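Local coordinates for organic hydroperoxide resistance protein OhrB (Bacillus subtilis, PDB 2BJO) that contributes to the resistance of the bacterium against organic hydroperoxides as a stress-response member of the OsmC/Ohr family, at residues K107-E110 / L111-A115. The protein carries 3 engineered substitutions. Sequence-based numbering, arbitrary orientation.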
ATOM      1  N   LYS A 107      -0.674 -28.184   4.735  1.00 19.72           N
ATOM      2  CA  LYS A 107      -1.750 -27.436   4.081  1.00 19.77           C
ATOM      3  C   LYS A 107      -1.487 -25.943   4.108  1.00 20.44           C
ATOM      4  O   LYS A 107      -1.720 -25.249   3.103  1.00 18.22           O
ATOM      5  CB  LYS A 107      -3.103 -27.826   4.705  1.00 19.86           C
ATOM      6  CG  LYS A 107      -4.279 -26.979   4.313  1.00 20.66           C
ATOM      7  CD  LYS A 107      -4.865 -27.067   2.905  1.00 24.30           C
ATOM      8  CE  LYS A 107      -4.178 -27.764   1.763  1.00 25.42           C
ATOM      9  NZ  LYS A 107      -4.634 -29.171   1.590  1.00 22.48           N
ATOM     10  N   ALA A 108      -1.023 -25.468   5.266  1.00 21.99           N
ATOM     11  CA  ALA A 108      -0.641 -24.052   5.411  1.00 22.91           C
ATOM     12  C   ALA A 108       0.376 -23.641   4.323  1.00 23.00           C
ATOM     13  O   ALA A 108       0.168 -22.617   3.647  1.00 25.19           O
ATOM     14  CB  ALA A 108      -0.141 -23.733   6.833  1.00 20.05           C
ATOM     15  N   GLN A 109       1.434 -24.436   4.158  1.00 25.31           N
ATOM     16  CA  GLN A 109       2.444 -24.189   3.124  1.00 25.56           C
ATOM     17  C   GLN A 109       1.801 -24.061   1.741  1.00 25.46           C
ATOM     18  O   GLN A 109       2.081 -23.113   0.996  1.00 25.60           O
ATOM     19  CB  GLN A 109       3.515 -25.282   3.067  1.00 27.99           C
ATOM     20  CG  GLN A 109       4.690 -24.904   2.142  1.00 30.17           C
ATOM     21  CD  GLN A 109       5.420 -23.688   2.709  1.00 32.23           C
ATOM     22  OE1 GLN A 109       5.300 -22.558   2.223  1.00 33.38           O
ATOM     23  NE2 GLN A 109       6.151 -23.925   3.788  1.00 31.60           N
ATOM     24  N   GLU A 110       0.934 -25.013   1.422  1.00 22.94           N
ATOM     25  CA  GLU A 110       0.275 -25.008   0.119  1.00 25.13           C
ATOM     26  C   GLU A 110      -0.569 -23.761  -0.094  1.00 21.98           C
ATOM     27  O   GLU A 110      -0.467 -23.148  -1.154  1.00 18.71           O
ATOM     28  CB  GLU A 110      -0.589 -26.265  -0.037  1.00 26.26           C
ATOM     29  CG  GLU A 110      -1.360 -26.411  -1.347  1.00 27.06           C
ATOM     30  CD  GLU A 110      -2.494 -27.404  -1.201  1.00 29.74           C
ATOM     31  OE1 GLU A 110      -3.567 -27.176  -1.803  1.00 33.96           O
ATOM     32  OE2 GLU A 110      -2.310 -28.402  -0.471  1.00 30.16           O
ATOM     33  N   LEU A 111      -1.383 -23.393   0.894  1.00 22.90           N
ATOM     34  CA  LEU A 111      -2.265 -22.220   0.773  1.00 24.27           C
ATOM     35  C   LEU A 111      -1.601 -20.840   0.770  1.00 24.05           C
ATOM     36  O   LEU A 111      -2.100 -19.893   0.187  1.00 21.64           O
ATOM     37  CB  LEU A 111      -3.339 -22.239   1.865  1.00 22.60           C
ATOM     38  CG  LEU A 111      -4.222 -23.491   1.754  1.00 23.86           C
ATOM     39  CD1 LEU A 111      -5.168 -23.354   2.908  1.00 24.69           C
ATOM     40  CD2 LEU A 111      -4.982 -23.708   0.459  1.00 25.88           C
ATOM     41  N   VAL A 112      -0.469 -20.747   1.456  1.00 25.18           N
ATOM     42  CA  VAL A 112       0.386 -19.580   1.435  1.00 24.99           C
ATOM     43  C   VAL A 112       0.915 -19.361   0.011  1.00 25.29           C
ATOM     44  O   VAL A 112       0.860 -18.251  -0.527  1.00 23.98           O
ATOM     45  CB  VAL A 112       1.474 -19.731   2.519  1.00 25.64           C
ATOM     46  CG1 VAL A 112       2.656 -18.762   2.348  1.00 28.09           C
ATOM     47  CG2 VAL A 112       0.874 -19.495   3.892  1.00 26.74           C
ATOM     48  N   ASN A 113       1.428 -20.422  -0.608  1.00 24.73           N
ATOM     49  CA  ASN A 113       1.927 -20.284  -1.970  1.00 24.96           C
ATOM     50  C   ASN A 113       0.789 -19.886  -2.901  1.00 25.34           C
ATOM     51  O   ASN A 113       0.963 -18.956  -3.682  1.00 25.63           O
ATOM     52  CB  ASN A 113       2.593 -21.555  -2.460  1.00 24.24           C
ATOM     53  CG  ASN A 113       3.806 -21.945  -1.646  1.00 26.27           C
ATOM     54  OD1 ASN A 113       4.461 -21.107  -1.040  1.00 26.49           O
ATOM     55  ND2 ASN A 113       4.117 -23.242  -1.628  1.00 28.10           N
ATOM     56  N   ALA A 114      -0.360 -20.558  -2.808  1.00 25.35           N
ATOM     57  CA  ALA A 114      -1.504 -20.206  -3.631  1.00 24.75           C
ATOM     58  C   ALA A 114      -1.946 -18.745  -3.427  1.00 25.98           C
ATOM     59  O   ALA A 114      -2.210 -17.993  -4.374  1.00 26.11           O
ATOM     60  CB  ALA A 114      -2.621 -21.222  -3.389  1.00 25.25           C
ATOM     61  N   ALA A 115      -2.009 -18.328  -2.168  1.00 24.19           N
ATOM     62  CA  ALA A 115      -2.306 -16.960  -1.787  1.00 26.46           C
ATOM     63  C   ALA A 115      -1.342 -15.962  -2.413  1.00 26.54           C
ATOM     64  O   ALA A 115      -1.776 -14.896  -2.823  1.00 27.83           O
ATOM     65  CB  ALA A 115      -2.302 -16.788  -0.263  1.00 28.69           C
TER
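The carbonyl oxygen of Lys107 accepts the backbone N-H of Leu111, with O to N at 2.9 Å and an N-H...O angle of 165°, and the CG of Leu111 closes on the same oxygen at 3.3 Å. Val112 to Ala108, Asn113 to Gln109 and Ala114 to Glu110 repeat the i to i+4 bond through the middle of helix 105-118. Beside the first of these bonds the Lys107 chain, with CG trans to the backbone nitrogen (chi1 170°) and folded from chi2 onward, lays CD against the CD1 of Leu111 at 3.7 Å. The bend also brings NZ into a salt bridge with Glu110 OE2 at 3.2 Å; Gln67 bridges the pair, NE2 to Glu110 OE1 and, weakly, OE1 to Lys107 NZ. On another side, Gln109 and Asn113 bring their amides together with planes 25° apart, but Gln109 OE1 and Asn113 OD1, both acceptors, stand 3.7 Å apart without a direct bond. Leu111 packs on Leu60 and Ala64 of helix 44-65, while Val112 meets Leu133 and Leu135 of strand 132-135. The helix is thus amphipathic: its apolar side, extended by the lysine's methylenes, joins the long helix and the strand, while Gln67 probably stabilises the ion pair at the helix surface.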